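Local coordinates for protein branched-chain alpha-ketoacid decarboxylase (Lactococcus lactis, PDB 2VBF) that probably decarboxylates branched-chain and aromatic alpha-keto acids to aldehydes, with bound thiamine diphosphate and a magnesium ion as cofactors, at residues F264-A268 / V269-L273; R344-V347 / S348-S351. All blocks are in the same frame, centred on the assembly; numbering follows the deposited sequence. Where two conformers were deposited one is given.

Contact 1: residues F264-A268 / V269-L273; sequences FGKSA and VDESL
Lys266 and Glu271, five residues apart, close this loop on itself through a buried salt bridge. The ammonium NZ of Lys266 lies 2.7 Å from Glu271 OE2, on the syn lone pair that faces the other carboxylate oxygen, and a weak second bond of 3.2 Å joins Lys266 NZ to Glu271 OE1. The lysine chain is extended up to its last bend (chi4 77°), which turns NZ toward the acid, and the two side chains meet at about a right angle. Glu271 OE2 is also packed from the aliphatic side, with Lys266 CG only 3.3 Å away. The same oxygen takes a hydrogen bond from a water, 2.6 Å from Glu271 OE2, which in turn accepts from Ser267 N, tying the carboxylate to the backbone. That backbone is set by a type II beta turn from Gly265 to Ala268, closed by Ala268 N to Gly265 O at 2.9 Å.

Away from this dense cluster the chain opens toward solvent. Asp270 OD1 receives Ser272 N on its anti lone pair at 3.0 Å, forming an Asx turn, and Ser272 OG adds a further bond from above the carboxylate plane.

The salt-bridged pair has further partners in the region following helix 402-407, where Lys266 NZ donates to Ser408 O and Ile410 O, and Glu271 OE1 accepts from Leu412 N. Val269 packs on Val248 of helix 245-255, Ile259 of strand 259-261 and Phe276 of strand 276-279, while Lys266 and Glu271 also touch strand 276-279; the loop thus connects two adjacent parallel strands.

Contact 2: residues R344-V347 / S348-S351; sequences RAVV and SSLS
Chi1 angles of 62° and 64° place OG of Ser348 and of Ser349 between their own backbone N and carbonyl carbon, turning both hydroxyls toward carbonyls of the preceding turn, those of Arg344 to Val346. Each serine was modelled in two conformers, so the hydroxyl contacts describe one of them. In that conformer Ser349 OG donates to Val346 O at 2.6 Å. Ser348 OG lies 2.9 Å from Arg344 O and 3.1 Å from Ala345 O.

The main chain changes its bonding pattern over the same residues. Ser348 N bonds Arg344 O at 2.9 Å, four residues back, as in an alpha helix. Ser349 N is then shared: it makes a weak bond to Ala345 O and a shorter one, 3.0 Å, to Val346 O. Val346 O therefore accepts both the amide and the hydroxyl of Ser349, which approach from the same face of its carbonyl plane. Leu350 N bonds Val347 O at 3.2 Å, again three residues back. A water donates to Val347 O and accepts from Ser351 N, bridging these two polar groups one residue further along.

On the buried side Leu350 CD1 touches Val347 CG1 at 4.4 Å, a loose apolar contact. Val347 also rests on Val248, and Leu350 on Phe251, both of helix 245-255, while Val346 and Ser349 face helix 212-227. The main-chain shift, from Ser348 N bonding four residues back to Ser349 N and Leu350 N bonding three residues back, is characteristic of an alpha helix tightening at its C-terminal end, here leading into a 3-10 segment that begins at Leu350; the serine hydroxyls accompany this change.

Contacts 1 and 2 follow one another along the chain, and both belong to the central domain of this thiamine diphosphate enzyme. Their centres are 18 Å apart and their nearest atoms about 8 Å, so they do not touch directly. Helix 245-255 mediates between them: Val248 is touched by Val269 of contact 1 and by Val347 of contact 2. The centre of contact 1 lies about 13 Å from the centre of the chain, that of contact 2 about 22 Å. Both lie away from the cofactor and magnesium sites. Contact 1 joins its central-domain loop to residues between Ser408 and Phe418, whereas contact 2 packs on helices 212-227 and 245-255.

Contact 1: residues F264-A268 / V269-L273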
ATOM      1  N   PHE A 264      10.055 -22.289  -4.155  1.00 12.86           N
ATOM      2  CA  PHE A 264      10.073 -21.084  -4.997  1.00 12.14           C
ATOM      3  C   PHE A 264      10.073 -21.612  -6.427  1.00 13.23           C
ATOM      4  O   PHE A 264      11.102 -22.041  -6.938  1.00 13.89           O
ATOM      5  CB  PHE A 264      11.342 -20.280  -4.711  1.00 12.07           C
ATOM      6  CG  PHE A 264      11.477 -18.962  -5.451  1.00 13.15           C
ATOM      7  CD1 PHE A 264      10.384 -18.266  -5.957  1.00 11.52           C
ATOM      8  CD2 PHE A 264      12.737 -18.387  -5.559  1.00 12.45           C
ATOM      9  CE1 PHE A 264      10.563 -17.019  -6.590  1.00 12.95           C
ATOM     10  CE2 PHE A 264      12.932 -17.159  -6.187  1.00 13.49           C
ATOM     11  CZ  PHE A 264      11.847 -16.476  -6.710  1.00 10.62           C
ATOM     12  N   GLY A 265       8.897 -21.595  -7.037  1.00 12.59           N
ATOM     13  CA  GLY A 265       8.667 -22.261  -8.299  1.00 13.65           C
ATOM     14  C   GLY A 265       7.912 -23.575  -8.182  1.00 13.67           C
ATOM     15  O   GLY A 265       7.884 -24.337  -9.140  1.00 13.94           O
ATOM     16  N   LYS A 266       7.266 -23.838  -7.039  1.00 13.34           N
ATOM     17  CA  LYS A 266       6.452 -25.039  -6.902  1.00 13.50           C
ATOM     18  C   LYS A 266       5.371 -25.045  -7.988  1.00 12.28           C
ATOM     19  O   LYS A 266       4.716 -24.033  -8.207  1.00 12.19           O
ATOM     20  CB  LYS A 266       5.810 -25.119  -5.519  1.00 12.69           C
ATOM     21  CG  LYS A 266       4.971 -26.374  -5.293  1.00 12.52           C
ATOM     22  CD  LYS A 266       4.504 -26.490  -3.848  1.00 12.78           C
ATOM     23  CE  LYS A 266       3.572 -27.666  -3.654  1.00 12.95           C
ATOM     24  NZ  LYS A 266       4.300 -28.986  -3.603  1.00 14.79           N
ATOM     25  N   SER A 267       5.228 -26.195  -8.646  1.00 11.84           N
ATOM     26  CA  SER A 267       4.341 -26.426  -9.799  1.00 13.31           C
ATOM     27  C   SER A 267       4.937 -25.944 -11.130  1.00 13.24           C
ATOM     28  O   SER A 267       4.229 -25.889 -12.139  1.00 13.92           O
ATOM     29  CB  SER A 267       2.896 -25.906  -9.586  1.00 13.83           C
ATOM     30  OG  SER A 267       2.743 -24.511  -9.807  1.00 13.30           O
ATOM     31  N   ALA A 268       6.243 -25.649 -11.136  1.00 12.86           N
ATOM     32  CA  ALA A 268       6.996 -25.434 -12.383  1.00 14.38           C
ATOM     33  C   ALA A 268       6.926 -26.673 -13.290  1.00 13.86           C
ATOM     34  O   ALA A 268       7.172 -26.588 -14.481  1.00 15.57           O
ATOM     35  CB  ALA A 268       8.443 -25.094 -12.086  1.00 13.98           C
ATOM     36  N   VAL A 269       6.653 -27.820 -12.683  1.00 13.88           N
ATOM     37  CA  VAL A 269       6.310 -29.051 -13.392  1.00 16.45           C
ATOM     38  C   VAL A 269       5.098 -29.674 -12.715  1.00 17.03           C
ATOM     39  O   VAL A 269       4.795 -29.351 -11.571  1.00 17.59           O
ATOM     40  CB  VAL A 269       7.471 -30.055 -13.396  1.00 16.96           C
ATOM     41  CG1 VAL A 269       8.684 -29.431 -14.087  1.00 22.02           C
ATOM     42  CG2 VAL A 269       7.780 -30.554 -11.977  1.00 18.51           C
ATOM     43  N   ASP A 270       4.429 -30.579 -13.414  1.00 17.10           N
ATOM     44  CA  ASP A 270       3.293 -31.315 -12.863  1.00 18.01           C
ATOM     45  C   ASP A 270       3.806 -32.324 -11.843  1.00 18.01           C
ATOM     46  O   ASP A 270       4.619 -33.189 -12.175  1.00 19.02           O
ATOM     47  CB  ASP A 270       2.546 -32.045 -13.985  1.00 18.66           C
ATOM     48  CG  ASP A 270       1.176 -32.536 -13.553  1.00 17.73           C
ATOM     49  OD1 ASP A 270       1.082 -33.259 -12.543  1.00 20.03           O
ATOM     50  OD2 ASP A 270       0.190 -32.177 -14.234  1.00 22.88           O
ATOM     51  N   GLU A 271       3.338 -32.213 -10.605  1.00 16.78           N
ATOM     52  CA  GLU A 271       3.818 -33.060  -9.517  1.00 18.15           C
ATOM     53  C   GLU A 271       3.297 -34.510  -9.508  1.00 19.30           C
ATOM     54  O   GLU A 271       3.742 -35.309  -8.681  1.00 20.33           O
ATOM     55  CB  GLU A 271       3.507 -32.404  -8.175  1.00 18.72           C
ATOM     56  CG  GLU A 271       4.219 -31.067  -7.974  1.00 18.09           C
ATOM     57  CD  GLU A 271       4.196 -30.602  -6.526  1.00 17.35           C
ATOM     58  OE1 GLU A 271       3.504 -31.244  -5.706  1.00 17.87           O
ATOM     59  OE2 GLU A 271       4.872 -29.594  -6.201  1.00 15.79           O
ATOM     60  N   SER A 272       2.366 -34.847 -10.394  1.00 20.76           N
ATOM     61  CA  SER A 272       1.815 -36.212 -10.427  1.00 22.01           C
ATOM     62  C   SER A 272       2.735 -37.162 -11.192  1.00 24.54           C
ATOM     63  O   SER A 272       2.629 -38.387 -11.037  1.00 25.45           O
ATOM     64  CB  SER A 272       0.416 -36.213 -11.041  1.00 21.28           C
ATOM     65  OG  SER A 272       0.482 -35.944 -12.420  1.00 20.12           O
ATOM     66  N   LEU A 273       3.625 -36.590 -12.011  1.00 24.74           N
ATOM     67  CA  LEU A 273       4.630 -37.355 -12.768  1.00 24.43           C
ATOM     68  C   LEU A 273       5.346 -38.393 -11.919  1.00 23.91           C
ATOM     69  O   LEU A 273       5.735 -38.111 -10.787  1.00 24.39           O
ATOM     70  CB  LEU A 273       5.669 -36.416 -13.376  1.00 24.52           C
ATOM     71  CG  LEU A 273       5.199 -35.403 -14.418  1.00 25.32           C
ATOM     72  CD1 LEU A 273       6.386 -34.704 -15.030  1.00 26.28           C
ATOM     73  CD2 LEU A 273       4.358 -36.090 -15.477  1.00 24.71           C
TER
HETATM   74  O   HOH W   1       6.576 -28.483  -7.892  1.00 13.62           O

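Contact 2: residues R344-V347 / S348-S351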
ATOM      1  N   ARG A 344      14.048 -19.025 -22.910  1.00 23.86           N
ATOM      2  CA  ARG A 344      12.847 -19.635 -23.479  1.00 24.64           C
ATOM      3  C   ARG A 344      13.204 -20.549 -24.650  1.00 24.26           C
ATOM      4  O   ARG A 344      12.737 -21.694 -24.727  1.00 23.11           O
ATOM      5  CB  ARG A 344      11.880 -18.542 -23.940  1.00 26.64           C
ATOM      6  CG  ARG A 344      10.593 -19.018 -24.608  1.00 27.94           C
ATOM      7  CD  ARG A 344      10.030 -17.912 -25.483  1.00 29.58           C
ATOM      8  NE  ARG A 344       8.803 -18.284 -26.181  1.00 32.09           N
ATOM      9  CZ  ARG A 344       8.141 -17.480 -27.015  1.00 33.36           C
ATOM     10  NH1 ARG A 344       8.580 -16.245 -27.255  1.00 35.01           N
ATOM     11  NH2 ARG A 344       7.028 -17.908 -27.607  1.00 35.11           N
ATOM     12  N   ALA A 345      14.038 -20.025 -25.549  1.00 23.47           N
ATOM     13  CA  ALA A 345      14.508 -20.768 -26.726  1.00 24.35           C
ATOM     14  C   ALA A 345      15.159 -22.087 -26.330  1.00 24.01           C
ATOM     15  O   ALA A 345      14.844 -23.139 -26.887  1.00 23.74           O
ATOM     16  CB  ALA A 345      15.484 -19.913 -27.542  1.00 23.97           C
ATOM     17  N   VAL A 346      16.046 -22.038 -25.345  1.00 25.13           N
ATOM     18  CA  VAL A 346      16.767 -23.242 -24.949  1.00 24.63           C
ATOM     19  C   VAL A 346      15.819 -24.257 -24.306  1.00 25.13           C
ATOM     20  O   VAL A 346      15.812 -25.430 -24.680  1.00 24.47           O
ATOM     21  CB  VAL A 346      17.984 -22.924 -24.051  1.00 25.35           C
ATOM     22  CG1 VAL A 346      18.655 -24.204 -23.594  1.00 25.14           C
ATOM     23  CG2 VAL A 346      18.983 -22.049 -24.811  1.00 24.07           C
ATOM     24  N   VAL A 347      14.978 -23.804 -23.377  1.00 24.60           N
ATOM     25  CA  VAL A 347      14.064 -24.716 -22.686  1.00 25.66           C
ATOM     26  C   VAL A 347      13.090 -25.381 -23.657  1.00 26.47           C
ATOM     27  O   VAL A 347      12.829 -26.580 -23.550  1.00 27.23           O
ATOM     28  CB  VAL A 347      13.308 -24.000 -21.542  1.00 24.98           C
ATOM     29  CG1 VAL A 347      12.245 -24.908 -20.930  1.00 25.40           C
ATOM     30  CG2 VAL A 347      14.300 -23.544 -20.485  1.00 24.70           C
ATOM     31  N   SER A 348      12.583 -24.614 -24.623  1.00 27.91           N
ATOM     32  CA  SER A 348      11.636 -25.157 -25.601  0.50 28.96           C
ATOM     33  C   SER A 348      12.309 -26.064 -26.641  1.00 29.78           C
ATOM     34  O   SER A 348      11.624 -26.780 -27.371  1.00 31.46           O
ATOM     35  CB  SER A 348      10.864 -24.030 -26.297  0.50 29.21           C
ATOM     36  OG  SER A 348      11.730 -23.174 -27.012  0.50 28.91           O
ATOM     37  N   SER A 349      13.640 -26.046 -26.702  1.00 30.06           N
ATOM     38  CA  SER A 349      14.382 -26.931 -27.607  0.50 31.00           C
ATOM     39  C   SER A 349      14.757 -28.262 -26.942  1.00 31.74           C
ATOM     40  O   SER A 349      15.373 -29.126 -27.572  1.00 31.46           O
ATOM     41  CB  SER A 349      15.641 -26.232 -28.132  0.50 30.98           C
ATOM     42  OG  SER A 349      16.546 -25.938 -27.080  0.50 31.45           O
ATOM     43  N   LEU A 350      14.384 -28.438 -25.673  1.00 32.34           N
ATOM     44  CA  LEU A 350      14.731 -29.665 -24.950  1.00 32.40           C
ATOM     45  C   LEU A 350      14.073 -30.910 -25.554  1.00 34.73           C
ATOM     46  O   LEU A 350      14.672 -31.987 -25.545  1.00 35.06           O
ATOM     47  CB  LEU A 350      14.378 -29.553 -23.465  1.00 31.55           C
ATOM     48  CG  LEU A 350      15.286 -28.657 -22.616  1.00 29.87           C
ATOM     49  CD1 LEU A 350      14.743 -28.566 -21.191  1.00 28.68           C
ATOM     50  CD2 LEU A 350      16.739 -29.151 -22.615  1.00 27.76           C
ATOM     51  N   SER A 351      12.856 -30.774 -26.080  1.00 35.79           N
ATOM     52  CA  SER A 351      12.175 -31.926 -26.691  1.00 36.15           C
ATOM     53  C   SER A 351      12.575 -32.165 -28.165  1.00 36.29           C
ATOM     54  O   SER A 351      12.066 -33.086 -28.799  1.00 38.55           O
ATOM     55  CB  SER A 351      10.649 -31.843 -26.504  1.00 37.70           C
ATOM     56  OG  SER A 351      10.263 -32.379 -25.240  1.00 38.81           O
TER
HETATM   57  O   HOH W   2      11.158 -28.641 -24.998  1.00 32.11           O